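Local atomic coordinates of nitrogenase molybdenum-iron protein beta chain (Clostridium pasteurianum, PDB entry 4WES), a protein that forms, with the alpha chain, the molybdenum-iron component of nitrogenase, which reduces dinitrogen to ammonium and shares an [8Fe-7S] cluster between the two chains. Residues 238-243 / 261-266; 174-179 / 198-203; 405-410 / 435-440. One frame throughout, in Å; residues are numbered along the deposited sequence. Where two conformers were deposited one is given.

How the interactions relate
Interactions 1 and 2 belong to one four-stranded parallel sheet, ordered 198-200, 172-175, 237-241, 261-264; each joins a strand outermost within this chain to its inner neighbour. Their centres lie about 10 Å apart, and the two inner strands meet directly: Leu-241 N to Ile-175 O and Ile-175 N to Leu-239 O are probable hydrogen bonds of 3.0 Å each, while Leu-241 CD1 packs on Val-174 CG2. Interaction 3 lies on another parallel sheet, at strand 406-408. Its centre is about 26 Å from that of either other contact, with nearest atoms about 7 Å from interaction 1 and about 6 Å from interaction 2. All three are structural contacts away from the cluster and iron sites.

Interaction 1. Residues 238-243 / 261-266; sequences TLSLGS and FKTLRT
Lys-262 and Leu-264 bond both backbone polar atoms of Ser-240: Ser-240 N donates to Lys-262 O over 2.9 Å in a nearly straight bond (176° at the hydrogen), and Ser-240 O accepts Leu-264 N at 2.9 Å. The pattern continues on to Thr-238 O, which takes Lys-262 N, and to Gly-242 N, which gives to Leu-264 O at 2.8 Å. Thr-238 O is also approached by Phe-261 CA at 3.1 Å, a CA-H...O contact. On the leucine face, Leu-264, with CG anti to its carbonyl carbon (chi1 -66°), meets two neighbours through CD1: Leu-241 CD2 at 3.7 Å, the two side chains running together in one direction, and Leu-239 CD2 at 4.1 Å, where the chains cross obliquely. Lys-262 CB lies against Leu-239 CD2 at 3.9 Å before the rest of this exposed side chain leads away.

This is the strand pair of a beta-alpha-beta unit, strands 237-241 and 261-264 joined through helix 243-257; their short axes are inclined by 23° and approach to 4.7 Å, as parallel neighbours do. Gly-242 is the N-cap residue of that helix. Water 2 accepts from Ser-243 N and donates to Leu-264 O, giving that carbonyl a second donor beside Gly-242 N, and water 1 links Leu-241 O with Thr-266 OG1. Farther out, Ser-240 OG bonds Asp-247 OD1 on the connecting helix, and Thr-238 OG1 bonds Asn-173. Helix 270-284 packs on the leucine face through Phe-276, Ala-279 and Leu-280.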
loop_
_atom_site.group_PDB
_atom_site.type_symbol
_atom_site.label_atom_id
_atom_site.label_comp_id
_atom_site.label_asym_id
_atom_site.label_seq_id
_atom_site.Cartn_x
_atom_site.Cartn_y
_atom_site.Cartn_z
ATOM N N THR B 238 12.907 -11.471 33.436
ATOM C CA THR B 238 12.070 -10.537 32.696
ATOM C C THR B 238 12.865 -10.006 31.505
ATOM O O THR B 238 13.970 -9.518 31.680
ATOM C CB THR B 238 11.629 -9.362 33.595
ATOM O OG1 THR B 238 10.910 -9.851 34.735
ATOM C CG2 THR B 238 10.790 -8.365 32.809
ATOM N N LEU B 239 12.265 -10.073 30.320
ATOM C CA LEU B 239 12.809 -9.372 29.149
ATOM C C LEU B 239 12.073 -8.053 29.004
ATOM O O LEU B 239 10.837 -8.015 28.882
ATOM C CB LEU B 239 12.655 -10.207 27.887
ATOM C CG LEU B 239 13.451 -11.516 27.878
ATOM C CD1 LEU B 239 13.322 -12.265 26.567
ATOM C CD2 LEU B 239 14.923 -11.281 28.211
ATOM N N SER B 240 12.844 -6.961 29.048
ATOM C CA SER B 240 12.312 -5.600 28.905
ATOM C C SER B 240 12.550 -5.163 27.468
ATOM O O SER B 240 13.699 -4.946 27.087
ATOM C CB SER B 240 13.096 -4.703 29.876
ATOM O OG SER B 240 12.668 -3.377 29.710
ATOM N N LEU B 241 11.486 -5.085 26.662
ATOM C CA LEU B 241 11.641 -4.740 25.263
ATOM C C LEU B 241 11.397 -3.256 25.105
ATOM O O LEU B 241 10.254 -2.787 25.247
ATOM C CB LEU B 241 10.676 -5.509 24.389
ATOM C CG LEU B 241 10.691 -7.034 24.503
ATOM C CD1 LEU B 241 9.829 -7.679 23.441
ATOM C CD2 LEU B 241 12.073 -7.650 24.473
ATOM N N GLY B 242 12.456 -2.511 24.817
ATOM C CA GLY B 242 12.356 -1.058 24.689
ATOM C C GLY B 242 12.569 -0.421 26.047
ATOM O O GLY B 242 11.682 -0.384 26.871
ATOM N N SER B 243 13.757 0.142 26.266
ATOM C CA SER B 243 14.089 0.643 27.592
ATOM C C SER B 243 13.169 1.762 28.085
ATOM O O SER B 243 12.853 1.809 29.275
ATOM C CB SER B 243 15.545 1.067 27.672
ATOM O OG SER B 243 15.787 2.193 26.841
ATOM N N PHE B 261 16.470 -9.130 35.188
ATOM C CA PHE B 261 15.962 -8.691 33.908
ATOM C C PHE B 261 17.079 -8.466 32.927
ATOM O O PHE B 261 18.230 -8.256 33.291
ATOM C CB PHE B 261 15.072 -7.443 34.052
ATOM C CG PHE B 261 15.820 -6.173 34.327
ATOM C CD1 PHE B 261 16.265 -5.870 35.602
ATOM C CD2 PHE B 261 16.082 -5.276 33.299
ATOM C CE1 PHE B 261 16.934 -4.698 35.845
ATOM C CE2 PHE B 261 16.765 -4.107 33.537
ATOM C CZ PHE B 261 17.195 -3.824 34.808
ATOM N N LYS B 262 16.690 -8.458 31.653
ATOM C CA LYS B 262 17.563 -8.091 30.543
ATOM C C LYS B 262 16.831 -7.096 29.654
ATOM O O LYS B 262 15.672 -7.320 29.312
ATOM C CB LYS B 262 17.916 -9.343 29.749
ATOM C CG LYS B 262 18.864 -9.197 28.586
ATOM C CD LYS B 262 19.386 -10.559 28.145
ATOM C CE LYS B 262 20.283 -10.473 26.910
ATOM N NZ LYS B 262 21.330 -9.410 26.989
ATOM N N THR B 263 17.516 -6.030 29.263
ATOM C CA THR B 263 16.949 -5.023 28.400
ATOM C C THR B 263 17.334 -5.335 26.959
ATOM O O THR B 263 18.491 -5.629 26.676
ATOM C CB THR B 263 17.465 -3.641 28.797
ATOM O OG1 THR B 263 17.062 -3.361 30.137
ATOM C CG2 THR B 263 16.921 -2.544 27.851
ATOM N N LEU B 264 16.360 -5.236 26.055
ATOM C CA LEU B 264 16.535 -5.486 24.631
ATOM C C LEU B 264 15.914 -4.343 23.858
ATOM O O LEU B 264 15.010 -3.652 24.356
ATOM C CB LEU B 264 15.829 -6.785 24.234
ATOM C CG LEU B 264 16.406 -8.070 24.833
ATOM C CD1 LEU B 264 15.428 -9.224 24.646
ATOM C CD2 LEU B 264 17.771 -8.396 24.225
ATOM N N ARG B 265 16.391 -4.117 22.647
ATOM C CA ARG B 265 15.698 -3.217 21.749
ATOM C C ARG B 265 14.338 -3.799 21.349
ATOM O O ARG B 265 14.155 -5.024 21.263
ATOM C CB ARG B 265 16.516 -3.059 20.507
ATOM C CG ARG B 265 17.608 -2.092 20.674
ATOM C CD ARG B 265 18.265 -1.792 19.320
ATOM N NE ARG B 265 19.229 -0.804 19.612
ATOM C CZ ARG B 265 20.219 -0.453 18.846
ATOM N NH1 ARG B 265 20.430 -1.070 17.700
ATOM N NH2 ARG B 265 21.024 0.497 19.257
ATOM N N THR B 266 13.403 -2.903 21.076
ATOM C CA THR B 266 12.195 -3.347 20.392
ATOM C C THR B 266 12.609 -4.159 19.173
ATOM O O THR B 266 13.439 -3.678 18.406
ATOM C CB THR B 266 11.372 -2.131 19.957
ATOM O OG1 THR B 266 11.094 -1.303 21.093
ATOM C CG2 THR B 266 10.096 -2.550 19.305
HETATM O O HOH W 1 9.118 -2.137 22.823
HETATM O O HOH W 2 16.020 -0.875 24.671
#

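Interaction 2. Residues 174-179 / 198-203; sequences VIPGFV and YIMFPD
Val-174 and Met-200 form the parallel bridge of a beta-alpha-beta unit in which helix 181-193 connects strand 172-175 to strand 198-200, outermost within this chain. Two backbone hydrogen bonds flank Met-200 and define the register: Val-174 N donates to Ile-199 O over 2.8 Å, and Val-174 O accepts Phe-201 N over 3.1 Å. Met-200 CA approaches the same oxygen, so Val-174 O receives one N-H bond and one weaker CA-H...O contact.

Val-174 CG1 sits between its backbone N and carbonyl carbon (chi1 55°) and lies 3.7 Å from Met-200 CB, while the bent end of the methionine brings CE back to within 3.9 Å of the same methyl. On this face helix 181-193 packs on Met-200 through Met-184 and Ile-187, while Val-174 touches Leu-241. Ile-175 extends beside Phe-201: its CG1 stands over one face of the ring, 4.1 Å from the centroid and 25° off the normal, displaced toward the rim, a CH-pi contact. Val-154 of helix 146-161 touches both residues.

Beyond the bridge the strands give way to loops that remain in contact. Pro-176 CD comes to 3.3 Å from Phe-201 O, and Pro-176 CG to 3.5 Å from Pro-202 O, a buried carbonyl with no polar partner in the model. The peptide bond between Phe-201 and Pro-202, just past the strand end, is cis. Parallel strands flanked by helices, with loops leaving their C-terminal ends, are typical of the Rossmann-like alpha/beta domains of nitrogenase component 1 chains.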
loop_
_atom_site.group_PDB
_atom_site.type_symbol
_atom_site.label_atom_id
_atom_site.label_comp_id
_atom_site.label_asym_id
_atom_site.label_seq_id
_atom_site.Cartn_x
_atom_site.Cartn_y
_atom_site.Cartn_z
ATOM N N VAL B 174 7.703 -11.051 29.806
ATOM C CA VAL B 174 8.054 -10.151 28.731
ATOM C C VAL B 174 7.205 -8.895 28.833
ATOM O O VAL B 174 5.979 -8.976 28.821
ATOM C CB VAL B 174 8.009 -10.820 27.332
ATOM C CG1 VAL B 174 6.663 -11.455 27.029
ATOM C CG2 VAL B 174 8.431 -9.830 26.247
ATOM N N ILE B 175 7.880 -7.756 28.947
ATOM C CA ILE B 175 7.212 -6.465 28.907
ATOM C C ILE B 175 7.492 -5.937 27.500
ATOM O O ILE B 175 8.639 -5.676 27.165
ATOM C CB ILE B 175 7.723 -5.502 29.994
ATOM C CG1 ILE B 175 7.558 -6.111 31.388
ATOM C CG2 ILE B 175 7.025 -4.173 29.881
ATOM C CD1 ILE B 175 8.272 -5.326 32.489
ATOM N N PRO B 176 6.446 -5.849 26.654
ATOM C CA PRO B 176 6.664 -5.663 25.227
ATOM C C PRO B 176 6.879 -4.210 24.800
ATOM O O PRO B 176 7.077 -3.946 23.621
ATOM C CB PRO B 176 5.393 -6.228 24.621
ATOM C CG PRO B 176 4.350 -5.876 25.627
ATOM C CD PRO B 176 5.031 -6.131 26.958
ATOM N N GLY B 177 6.750 -3.283 25.735
ATOM C CA GLY B 177 6.827 -1.886 25.445
ATOM C C GLY B 177 5.548 -1.319 24.842
ATOM O O GLY B 177 4.507 -1.975 24.780
ATOM N N PHE B 178 5.641 -0.050 24.420
ATOM C CA PHE B 178 4.505 0.661 23.847
ATOM C C PHE B 178 4.417 0.312 22.373
ATOM O O PHE B 178 4.772 1.094 21.490
ATOM C CB PHE B 178 4.612 2.159 24.127
ATOM C CG PHE B 178 3.430 2.933 23.645
ATOM C CD1 PHE B 178 2.212 2.792 24.235
ATOM C CD2 PHE B 178 3.513 3.788 22.514
ATOM C CE1 PHE B 178 1.081 3.508 23.760
ATOM C CE2 PHE B 178 2.404 4.464 22.076
ATOM C CZ PHE B 178 1.194 4.316 22.706
ATOM N N VAL B 179 3.942 -0.898 22.122
ATOM C CA VAL B 179 3.779 -1.463 20.811
ATOM C C VAL B 179 2.329 -1.850 20.659
ATOM O O VAL B 179 1.613 -1.971 21.652
ATOM C CB VAL B 179 4.723 -2.649 20.524
ATOM C CG1 VAL B 179 6.180 -2.212 20.672
ATOM C CG2 VAL B 179 4.442 -3.823 21.445
ATOM N N TYR B 198 5.823 -18.213 29.161
ATOM C CA TYR B 198 6.012 -16.788 29.381
ATOM C C TYR B 198 4.764 -16.172 30.004
ATOM O O TYR B 198 3.675 -16.762 29.973
ATOM C CB TYR B 198 6.342 -16.057 28.037
ATOM C CG TYR B 198 5.172 -16.106 27.078
ATOM C CD1 TYR B 198 4.920 -17.209 26.296
ATOM C CD2 TYR B 198 4.243 -15.080 27.065
ATOM C CE1 TYR B 198 3.799 -17.262 25.478
ATOM C CE2 TYR B 198 3.138 -15.129 26.273
ATOM C CZ TYR B 198 2.898 -16.228 25.485
ATOM O OH TYR B 198 1.762 -16.292 24.713
ATOM N N ILE B 199 4.960 -14.968 30.541
ATOM C CA ILE B 199 3.866 -14.094 30.939
ATOM C C ILE B 199 4.148 -12.764 30.239
ATOM O O ILE B 199 5.183 -12.155 30.506
ATOM C CB ILE B 199 3.780 -13.822 32.456
ATOM C CG1 ILE B 199 3.574 -15.136 33.230
ATOM C CG2 ILE B 199 2.643 -12.855 32.734
ATOM C CD1 ILE B 199 3.807 -14.982 34.716
ATOM N N MET B 200 3.280 -12.322 29.333
ATOM C CA MET B 200 3.402 -11.003 28.724
ATOM C C MET B 200 2.542 -10.015 29.482
ATOM O O MET B 200 1.383 -10.317 29.751
ATOM C CB MET B 200 2.970 -11.032 27.263
ATOM C CG MET B 200 3.057 -9.657 26.599
ATOM S SD MET B 200 2.641 -9.635 24.869
ATOM C CE MET B 200 4.146 -10.301 24.224
ATOM N N PHE B 201 3.091 -8.849 29.812
ATOM C CA PHE B 201 2.256 -7.809 30.353
ATOM C C PHE B 201 2.852 -6.432 30.062
ATOM O O PHE B 201 4.084 -6.276 30.065
ATOM C CB PHE B 201 2.055 -7.986 31.863
ATOM C CG PHE B 201 3.217 -7.621 32.708
ATOM C CD1 PHE B 201 4.281 -8.519 32.873
ATOM C CD2 PHE B 201 3.206 -6.474 33.475
ATOM C CE1 PHE B 201 5.354 -8.216 33.684
ATOM C CE2 PHE B 201 4.277 -6.171 34.317
ATOM C CZ PHE B 201 5.338 -7.052 34.419
ATOM N N PRO B 202 1.998 -5.413 29.880
ATOM C CA PRO B 202 0.595 -5.502 29.469
ATOM C C PRO B 202 0.443 -6.253 28.130
ATOM O O PRO B 202 1.433 -6.459 27.413
ATOM C CB PRO B 202 0.155 -4.035 29.311
ATOM C CG PRO B 202 1.255 -3.235 29.962
ATOM C CD PRO B 202 2.495 -4.039 29.764
ATOM N N ASP B 203 -0.792 -6.645 27.818
ATOM C CA ASP B 203 -1.079 -7.327 26.549
ATOM C C ASP B 203 -2.442 -6.874 26.071
ATOM O O ASP B 203 -3.447 -7.292 26.608
ATOM C CB ASP B 203 -1.025 -8.847 26.763
ATOM C CG ASP B 203 -1.382 -9.611 25.520
ATOM O OD1 ASP B 203 -1.469 -9.022 24.429
ATOM O OD2 ASP B 203 -1.572 -10.856 25.640
#

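Interaction 3. Residues 405-410 / 435-440; sequences PFVRFG and EEITNV
Strand 406-408 and helix 435-440, which meet through Val-407 and Val-440, run with N-to-C directions 150° apart, so the helix runs roughly back against the strand; the short axes approach to 8.3 Å. No direct hydrogen bond joins the segments. The apolar contact is carried by both Val-407 methyls. CG2, anti to the carbonyl carbon, lies 3.8 Å from Val-440 CG2, the two side chains crossing at about a right angle, and 4.1 Å from Ile-437 CG1. CG1, anti to the backbone N (chi1 176°), lies 3.6 Å from Glu-436 CD, over the flat face of the carboxylate. Pro-405 CB also meets Val-440 CG2 at 3.8 Å.

Water supplies the polar link. Water 3 donates to Phe-406 O and Glu-436 OE2, water 4 to Arg-408 O and Glu-436 OE1, and water 5 to Arg-408 O and Glu-436 OE2 (2.7 Å from the water 5 oxygen). Arg-408 NH2 forms its salt bridge with Asp-415. Glu-435 OE1, on the same helix, hydrogen-bonds Asn-422 ND2 of the second beta subunit. A long helix, 426-448, packed across strand 406-408, outermost in this chain, and its neighbour 388-391 (through Leu-388) is the layered packing of an alpha/beta, Rossmann-like domain.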
loop_
_atom_site.group_PDB
_atom_site.type_symbol
_atom_site.label_atom_id
_atom_site.label_comp_id
_atom_site.label_asym_id
_atom_site.label_seq_id
_atom_site.Cartn_x
_atom_site.Cartn_y
_atom_site.Cartn_z
ATOM N N PRO B 405 7.288 9.860 -0.576
ATOM C CA PRO B 405 6.674 8.542 -0.229
ATOM C C PRO B 405 6.578 8.372 1.270
ATOM O O PRO B 405 7.530 8.642 1.988
ATOM C CB PRO B 405 7.637 7.542 -0.878
ATOM C CG PRO B 405 8.206 8.301 -2.033
ATOM C CD PRO B 405 8.416 9.701 -1.513
ATOM N N PHE B 406 5.399 7.904 1.710
ATOM C CA PHE B 406 5.023 7.995 3.111
ATOM C C PHE B 406 4.579 6.649 3.670
ATOM O O PHE B 406 3.678 6.017 3.133
ATOM C CB PHE B 406 3.906 9.031 3.260
ATOM C CG PHE B 406 3.384 9.235 4.665
ATOM C CD1 PHE B 406 4.239 9.454 5.725
ATOM C CD2 PHE B 406 2.011 9.242 4.913
ATOM C CE1 PHE B 406 3.753 9.632 7.012
ATOM C CE2 PHE B 406 1.530 9.423 6.197
ATOM C CZ PHE B 406 2.400 9.627 7.242
ATOM N N VAL B 407 5.195 6.227 4.782
ATOM C CA VAL B 407 4.844 5.047 5.538
ATOM C C VAL B 407 4.300 5.448 6.896
ATOM O O VAL B 407 5.016 6.054 7.687
ATOM C CB VAL B 407 6.040 4.107 5.678
ATOM C CG1 VAL B 407 5.717 2.896 6.550
ATOM C CG2 VAL B 407 6.531 3.685 4.291
ATOM N N ARG B 408 3.066 5.050 7.162
ATOM C CA ARG B 408 2.454 5.258 8.471
ATOM C C ARG B 408 3.018 4.260 9.480
ATOM O O ARG B 408 2.996 3.041 9.224
ATOM C CB ARG B 408 0.949 5.125 8.366
ATOM C CG ARG B 408 0.298 6.298 7.674
ATOM C CD ARG B 408 -1.146 6.023 7.286
ATOM N NE ARG B 408 -1.759 7.212 6.700
ATOM C CZ ARG B 408 -1.597 7.625 5.439
ATOM N NH1 ARG B 408 -0.887 6.904 4.599
ATOM N NH2 ARG B 408 -2.108 8.778 5.079
ATOM N N PHE B 409 3.491 4.742 10.615
ATOM C CA PHE B 409 4.188 3.914 11.605
ATOM C C PHE B 409 3.997 4.539 12.967
ATOM O O PHE B 409 3.979 5.768 13.091
ATOM C CB PHE B 409 5.672 3.897 11.210
ATOM C CG PHE B 409 6.577 3.108 12.116
ATOM C CD1 PHE B 409 6.864 1.802 11.833
ATOM C CD2 PHE B 409 7.161 3.700 13.197
ATOM C CE1 PHE B 409 7.728 1.075 12.655
ATOM C CE2 PHE B 409 8.023 2.991 14.016
ATOM C CZ PHE B 409 8.303 1.681 13.753
ATOM N N GLY B 410 3.837 3.727 13.997
ATOM C CA GLY B 410 3.764 4.237 15.360
ATOM C C GLY B 410 2.379 4.686 15.743
ATOM O O GLY B 410 1.399 3.997 15.490
ATOM N N GLU B 435 8.157 -4.529 2.278
ATOM C CA GLU B 435 7.132 -4.455 1.244
ATOM C C GLU B 435 6.486 -3.074 1.198
ATOM O O GLU B 435 6.338 -2.493 0.125
ATOM C CB GLU B 435 6.084 -5.539 1.457
ATOM C CG GLU B 435 5.033 -5.514 0.378
ATOM C CD GLU B 435 3.861 -6.407 0.584
ATOM O OE1 GLU B 435 3.580 -6.811 1.759
ATOM O OE2 GLU B 435 3.179 -6.673 -0.422
ATOM N N GLU B 436 6.109 -2.571 2.365
ATOM C CA GLU B 436 5.455 -1.255 2.389
ATOM C C GLU B 436 6.358 -0.138 1.897
ATOM O O GLU B 436 5.937 0.730 1.128
ATOM C CB GLU B 436 5.003 -0.949 3.807
ATOM C CG GLU B 436 4.098 0.233 3.962
ATOM C CD GLU B 436 3.501 0.308 5.385
ATOM O OE1 GLU B 436 4.055 -0.299 6.382
ATOM O OE2 GLU B 436 2.508 1.029 5.531
ATOM N N ILE B 437 7.613 -0.132 2.344
ATOM C CA ILE B 437 8.575 0.868 1.931
ATOM C C ILE B 437 8.795 0.814 0.429
ATOM O O ILE B 437 8.779 1.845 -0.265
ATOM C CB ILE B 437 9.907 0.685 2.708
ATOM C CG1 ILE B 437 9.747 1.095 4.174
ATOM C CG2 ILE B 437 11.037 1.475 2.045
ATOM C CD1 ILE B 437 10.853 0.654 5.100
ATOM N N THR B 438 9.062 -0.386 -0.094
ATOM C CA THR B 438 9.333 -0.483 -1.519
ATOM C C THR B 438 8.071 -0.186 -2.332
ATOM O O THR B 438 8.166 0.404 -3.415
ATOM C CB THR B 438 10.007 -1.797 -1.898
ATOM O OG1 THR B 438 9.216 -2.910 -1.527
ATOM C CG2 THR B 438 11.344 -1.921 -1.226
ATOM N N ASN B 439 6.906 -0.605 -1.843
ATOM C CA ASN B 439 5.665 -0.278 -2.543
ATOM C C ASN B 439 5.509 1.233 -2.707
ATOM O O ASN B 439 5.129 1.715 -3.784
ATOM C CB ASN B 439 4.434 -0.789 -1.791
ATOM C CG ASN B 439 4.130 -2.261 -1.977
ATOM O OD1 ASN B 439 4.777 -2.973 -2.732
ATOM N ND2 ASN B 439 3.115 -2.705 -1.261
ATOM N N VAL B 440 5.716 2.021 -1.639
ATOM C CA VAL B 440 5.474 3.452 -1.751
ATOM C C VAL B 440 6.520 4.148 -2.609
ATOM O O VAL B 440 6.202 5.098 -3.361
ATOM C CB VAL B 440 5.325 4.169 -0.386
ATOM C CG1 VAL B 440 4.124 3.678 0.364
ATOM C CG2 VAL B 440 6.561 4.181 0.486
HETATM O O HOH W 3 2.198 3.524 3.843
HETATM O O HOH W 4 4.469 0.736 9.184
HETATM O O HOH W 5 1.157 1.348 7.819
#